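Local coordinates for protein imidazolonepropionase (Unidentified, PDB 2Q09) that hydrolyses the ring carbon-nitrogen bond of imidazolone-5-propanoate to give N-formimidoyl-L-glutamate, the third step of histidine degradation, using a metal-dependent amidohydrolase barrel, at residues 85-89 and 90-94; 125-128 and 129-133. All blocks are in the same frame, centred on the assembly; numbering follows the deposited sequence.

Interaction 1: 85-89 and 90-94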
loop_
_atom_site.group_PDB
_atom_site.type_symbol
_atom_site.label_atom_id
_atom_site.label_comp_id
_atom_site.label_asym_id
_atom_site.label_seq_id
_atom_site.Cartn_x
_atom_site.Cartn_y
_atom_site.Cartn_z
ATOM N N PHE A 85 15.263 -11.200 -16.289
ATOM C CA PHE A 85 14.069 -12.037 -16.434
ATOM C C PHE A 85 14.147 -12.806 -17.752
ATOM O O PHE A 85 13.902 -14.012 -17.809
ATOM C CB PHE A 85 12.811 -11.166 -16.439
ATOM C CG PHE A 85 11.534 -11.936 -16.622
ATOM C CD1 PHE A 85 11.108 -12.837 -15.649
ATOM C CD2 PHE A 85 10.752 -11.756 -17.758
ATOM C CE1 PHE A 85 9.913 -13.555 -15.802
ATOM C CE2 PHE A 85 9.559 -12.465 -17.928
ATOM C CZ PHE A 85 9.136 -13.369 -16.944
ATOM N N GLU A 86 14.487 -12.089 -18.816
ATOM C CA GLU A 86 14.609 -12.690 -20.134
ATOM C C GLU A 86 15.601 -13.858 -20.100
ATOM O O GLU A 86 15.326 -14.938 -20.619
ATOM C CB GLU A 86 15.072 -11.641 -21.142
ATOM C CG GLU A 86 15.337 -12.201 -22.518
ATOM C CD GLU A 86 15.324 -11.129 -23.582
ATOM O OE1 GLU A 86 16.273 -10.307 -23.634
ATOM O OE2 GLU A 86 14.352 -11.107 -24.363
ATOM N N LEU A 87 16.756 -13.631 -19.485
ATOM C CA LEU A 87 17.777 -14.674 -19.391
ATOM C C LEU A 87 17.246 -15.910 -18.691
ATOM O O LEU A 87 17.528 -17.039 -19.101
ATOM C CB LEU A 87 19.010 -14.159 -18.649
ATOM C CG LEU A 87 19.873 -13.149 -19.398
ATOM C CD1 LEU A 87 21.080 -12.792 -18.539
ATOM C CD2 LEU A 87 20.321 -13.737 -20.729
ATOM N N ARG A 88 16.481 -15.693 -17.624
ATOM C CA ARG A 88 15.890 -16.797 -16.884
ATOM C C ARG A 88 14.900 -17.556 -17.754
ATOM O O ARG A 88 14.866 -18.783 -17.744
ATOM C CB ARG A 88 15.148 -16.289 -15.657
ATOM C CG ARG A 88 16.022 -15.946 -14.478
ATOM C CD ARG A 88 15.118 -15.682 -13.297
ATOM N NE ARG A 88 15.814 -15.774 -12.024
ATOM C CZ ARG A 88 15.200 -15.988 -10.868
ATOM N NH1 ARG A 88 13.889 -16.133 -10.832
ATOM N NH2 ARG A 88 15.900 -16.056 -9.748
ATOM N N GLN A 89 14.070 -16.817 -18.482
ATOM C CA GLN A 89 13.080 -17.436 -19.354
ATOM C C GLN A 89 13.793 -18.267 -20.423
ATOM O O GLN A 89 13.275 -19.293 -20.864
ATOM C CB GLN A 89 12.210 -16.371 -20.024
ATOM C CG GLN A 89 11.239 -15.647 -19.099
ATOM C CD GLN A 89 10.236 -16.578 -18.426
ATOM O OE1 GLN A 89 10.451 -17.017 -17.299
ATOM N NE2 GLN A 89 9.139 -16.889 -19.122
ATOM N N LYS A 90 14.974 -17.807 -20.834
ATOM C CA LYS A 90 15.760 -18.510 -21.845
ATOM C C LYS A 90 16.419 -19.757 -21.268
ATOM O O LYS A 90 16.927 -20.589 -22.013
ATOM C CB LYS A 90 16.845 -17.605 -22.420
ATOM C CG LYS A 90 16.342 -16.463 -23.281
ATOM C CD LYS A 90 17.537 -15.747 -23.874
ATOM C CE LYS A 90 17.158 -14.606 -24.775
ATOM N NZ LYS A 90 18.411 -14.069 -25.383
ATOM N N GLY A 91 16.430 -19.876 -19.942
ATOM C CA GLY A 91 17.018 -21.053 -19.327
ATOM C C GLY A 91 18.377 -20.877 -18.667
ATOM O O GLY A 91 19.008 -21.857 -18.265
ATOM N N VAL A 92 18.844 -19.641 -18.557
ATOM C CA VAL A 92 20.125 -19.391 -17.907
ATOM C C VAL A 92 19.938 -19.605 -16.399
ATOM O O VAL A 92 19.019 -19.052 -15.796
ATOM C CB VAL A 92 20.609 -17.953 -18.172
ATOM C CG1 VAL A 92 21.955 -17.716 -17.491
ATOM C CG2 VAL A 92 20.734 -17.721 -19.669
ATOM N N PRO A 93 20.806 -20.418 -15.775
ATOM C CA PRO A 93 20.757 -20.726 -14.340
ATOM C C PRO A 93 20.811 -19.467 -13.483
ATOM O O PRO A 93 21.564 -18.545 -13.779
ATOM C CB PRO A 93 21.997 -21.593 -14.123
ATOM C CG PRO A 93 22.250 -22.194 -15.460
ATOM C CD PRO A 93 21.976 -21.056 -16.402
ATOM N N TYR A 94 20.020 -19.433 -12.413
ATOM C CA TYR A 94 20.029 -18.266 -11.539
ATOM C C TYR A 94 21.416 -18.046 -10.937
ATOM O O TYR A 94 21.809 -16.914 -10.667
ATOM C CB TYR A 94 19.005 -18.412 -10.408
ATOM C CG TYR A 94 19.022 -17.223 -9.466
ATOM C CD1 TYR A 94 18.923 -15.925 -9.963
ATOM C CD2 TYR A 94 19.173 -17.390 -8.089
ATOM C CE1 TYR A 94 18.979 -14.822 -9.120
ATOM C CE2 TYR A 94 19.230 -16.291 -7.230
ATOM C CZ TYR A 94 19.134 -15.010 -7.758
ATOM O OH TYR A 94 19.196 -13.914 -6.928
HETATM O O HOH W 1 19.104 -12.273 -23.708
HETATM O O HOH W 2 16.128 -20.156 -15.439
#
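Arg88 brings the edge of its guanidinium over one face of the Tyr94 ring, NH2 of Arg88 lying 3.0 Å from CD1 of Tyr94 and displaced toward the ring's rim. The two planes stand 85° apart, which makes this an edge-on approach and not a stack. The CG of Tyr94 lies anti to its own backbone N (chi1 179°), which carries the ring alongside the Arg88 side chain. On the other flank, Glu86 and Lys90 run side by side; CG of Glu86 and CE of Lys90 are 3.8 Å apart, whereas OE1 of Glu86 and NZ of Lys90 stay 4.7 Å apart. A water bridges these charged ends, accepting from NZ of Lys90 and donating weakly to OE1 of Glu86. Between the flanks Val92 packs alongside Leu87, with CG2 of Val92 4.1 Å from CB of Leu87.

Backbone bonds hold the turn that positions these groups. Val92 N donates to Leu87 O (3.0 Å), and Gly91 N reaches Arg88 O from above the carbonyl plane. A second water donates to both Arg88 O and Val92 O. Gly91 has phi 105°, and Pro93 occupies the N-cap position before helix 94-99. Positive phi and bonding back into the last turn identify a Schellman motif ending helix 82-89.

Interaction 2: 125-128 and 129-133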
loop_
_atom_site.group_PDB
_atom_site.type_symbol
_atom_site.label_atom_id
_atom_site.label_comp_id
_atom_site.label_asym_id
_atom_site.label_seq_id
_atom_site.Cartn_x
_atom_site.Cartn_y
_atom_site.Cartn_z
ATOM N N PRO A 125 6.019 9.024 -13.457
ATOM C CA PRO A 125 5.104 8.294 -14.346
ATOM C C PRO A 125 4.425 7.092 -13.694
ATOM O O PRO A 125 3.307 6.732 -14.066
ATOM C CB PRO A 125 6.004 7.890 -15.511
ATOM C CG PRO A 125 7.339 7.745 -14.853
ATOM C CD PRO A 125 7.394 8.964 -13.976
ATOM N N ARG A 126 5.099 6.469 -12.734
ATOM C CA ARG A 126 4.525 5.319 -12.046
ATOM C C ARG A 126 3.369 5.789 -11.161
ATOM O O ARG A 126 2.285 5.207 -11.178
ATOM C CB ARG A 126 5.596 4.619 -11.205
ATOM C CG ARG A 126 6.768 4.075 -12.053
ATOM C CD ARG A 126 7.943 3.600 -11.189
ATOM N NE ARG A 126 9.105 3.299 -12.024
ATOM C CZ ARG A 126 10.361 3.265 -11.591
ATOM N NH1 ARG A 126 10.635 3.512 -10.315
ATOM N NH2 ARG A 126 11.349 3.000 -12.441
ATOM N N VAL A 127 3.600 6.845 -10.393
ATOM C CA VAL A 127 2.556 7.376 -9.526
ATOM C C VAL A 127 1.385 7.910 -10.345
ATOM O O VAL A 127 0.237 7.810 -9.921
ATOM C CB VAL A 127 3.084 8.513 -8.628
ATOM C CG1 VAL A 127 1.948 9.058 -7.747
ATOM C CG2 VAL A 127 4.211 7.991 -7.750
ATOM N N LYS A 128 1.666 8.462 -11.521
ATOM C CA LYS A 128 0.596 8.999 -12.354
ATOM C C LYS A 128 -0.352 7.908 -12.825
ATOM O O LYS A 128 -1.546 8.153 -13.015
ATOM C CB LYS A 128 1.176 9.767 -13.544
ATOM C CG LYS A 128 1.804 11.094 -13.106
ATOM C CD LYS A 128 2.311 11.922 -14.275
ATOM C CE LYS A 128 2.924 13.213 -13.755
ATOM N NZ LYS A 128 3.443 14.090 -14.840
ATOM N N SER A 129 0.165 6.698 -13.020
ATOM C CA SER A 129 -0.701 5.604 -13.441
ATOM C C SER A 129 -1.634 5.214 -12.297
ATOM O O SER A 129 -2.799 4.882 -12.517
ATOM C CB SER A 129 0.122 4.395 -13.883
ATOM O OG SER A 129 0.618 4.590 -15.197
ATOM N N LEU A 130 -1.124 5.246 -11.073
ATOM C CA LEU A 130 -1.959 4.904 -9.926
ATOM C C LEU A 130 -3.013 6.002 -9.757
ATOM O O LEU A 130 -4.180 5.722 -9.476
ATOM C CB LEU A 130 -1.122 4.785 -8.649
ATOM C CG LEU A 130 -0.164 3.591 -8.565
ATOM C CD1 LEU A 130 0.563 3.608 -7.230
ATOM C CD2 LEU A 130 -0.952 2.291 -8.716
ATOM N N ILE A 131 -2.597 7.253 -9.927
ATOM C CA ILE A 131 -3.507 8.390 -9.796
ATOM C C ILE A 131 -4.741 8.255 -10.694
ATOM O O ILE A 131 -5.874 8.399 -10.227
ATOM C CB ILE A 131 -2.772 9.725 -10.122
ATOM C CG1 ILE A 131 -2.016 10.246 -8.885
ATOM C CG2 ILE A 131 -3.777 10.811 -10.524
ATOM C CD1 ILE A 131 -1.298 9.192 -8.096
ATOM N N ARG A 132 -4.530 7.964 -11.970
ATOM C CA ARG A 132 -5.661 7.837 -12.879
ATOM C C ARG A 132 -6.551 6.623 -12.620
ATOM O O ARG A 132 -7.673 6.562 -13.127
ATOM C CB ARG A 132 -5.179 7.858 -14.326
ATOM C CG ARG A 132 -4.257 6.731 -14.704
ATOM C CD ARG A 132 -3.607 7.023 -16.046
ATOM N NE ARG A 132 -2.876 5.868 -16.548
ATOM C CZ ARG A 132 -2.018 5.909 -17.560
ATOM N NH1 ARG A 132 -1.777 7.055 -18.182
ATOM N NH2 ARG A 132 -1.406 4.800 -17.947
ATOM N N GLU A 133 -6.060 5.661 -11.842
ATOM C CA GLU A 133 -6.859 4.491 -11.491
ATOM C C GLU A 133 -7.754 4.846 -10.313
ATOM O O GLU A 133 -8.655 4.087 -9.960
ATOM C CB GLU A 133 -5.992 3.309 -11.057
ATOM C CG GLU A 133 -5.223 2.613 -12.143
ATOM C CD GLU A 133 -4.825 1.198 -11.739
ATOM O OE1 GLU A 133 -4.485 0.986 -10.558
ATOM O OE2 GLU A 133 -4.845 0.301 -12.607
HETATM O O HOH W 3 2.099 6.439 -16.505
#
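Val127 and Ile131 form the tight side of this i to i+4 contact within helix 116-133, which precedes strand 135-141 in the TIM-barrel fold of the amidohydrolase family. CG1 of Val127, anti to the backbone N (chi1 179°), is the branch that meets Ile131, and the two side chains cross at a slant. It is modelled 3.3 Å from CD1 of Ile131, closer than carbon atoms normally sit. CD1 of Ile131 also lies too close to the carbonyl oxygen of Val127, so the exact places of both atoms are doubtful and the short distance carries little weight. Beyond the pair, Val127 rests on Leu75 and Leu165, and Ile131 on Ile167. Leu130, also buried, touches Val135 and Val138 of strand 135-141, and thereby joins the helix to the barrel wall.

The backbone bonding is uneven. Ser129 N makes two weak bonds, to Pro125 O and Arg126 O, and the bond from Leu130 N to Arg126 O, at 3.4 Å, is weak as well. Farther along, Arg132 N meets Lys128 O at 3.2 Å with an N-H...O angle of 164°, a straighter bond.

Arg126 NH1 donates to the carbonyl oxygens of Leu75 and Phe77 in the loop after strand 63-73, with a cation-pi contact to the Phe77 ring, while the Glu133 carboxylate meets the start of helix 328-339, accepting from Ser327 OG and Leu328 N.

The solvent side is looser. Lys128 extends its chain outward, and Arg132 lays CG 3.5 Å from the carbonyl oxygen of Lys128. Ser129 OG is 3.6 Å from Pro125 O, and a water spans that gap, lying 2.7 Å from OG of Ser129 and donating to Pro125 O at the same distance.

Both contacts are local, and they follow in series from the N terminus without nesting or crossing. Interaction 1 comes first: at 85-94 it closes the turn joining helix 82-89 to helix 94-99 at the surface, its centre about 30 Å from the centre of the chain. The chain then passes through helix 104-113 before interaction 2, at 125-133, spans successive turns of helix 116-133, just before barrel strand 135-141; its centre is about 14 Å from the centre of the chain. The two contacts do not touch. The Tyr94 side chain of interaction 1 is about 8 Å from the bound inhibitor; the Arg126 side chain of interaction 2 is about 11 Å from the bound inhibitor.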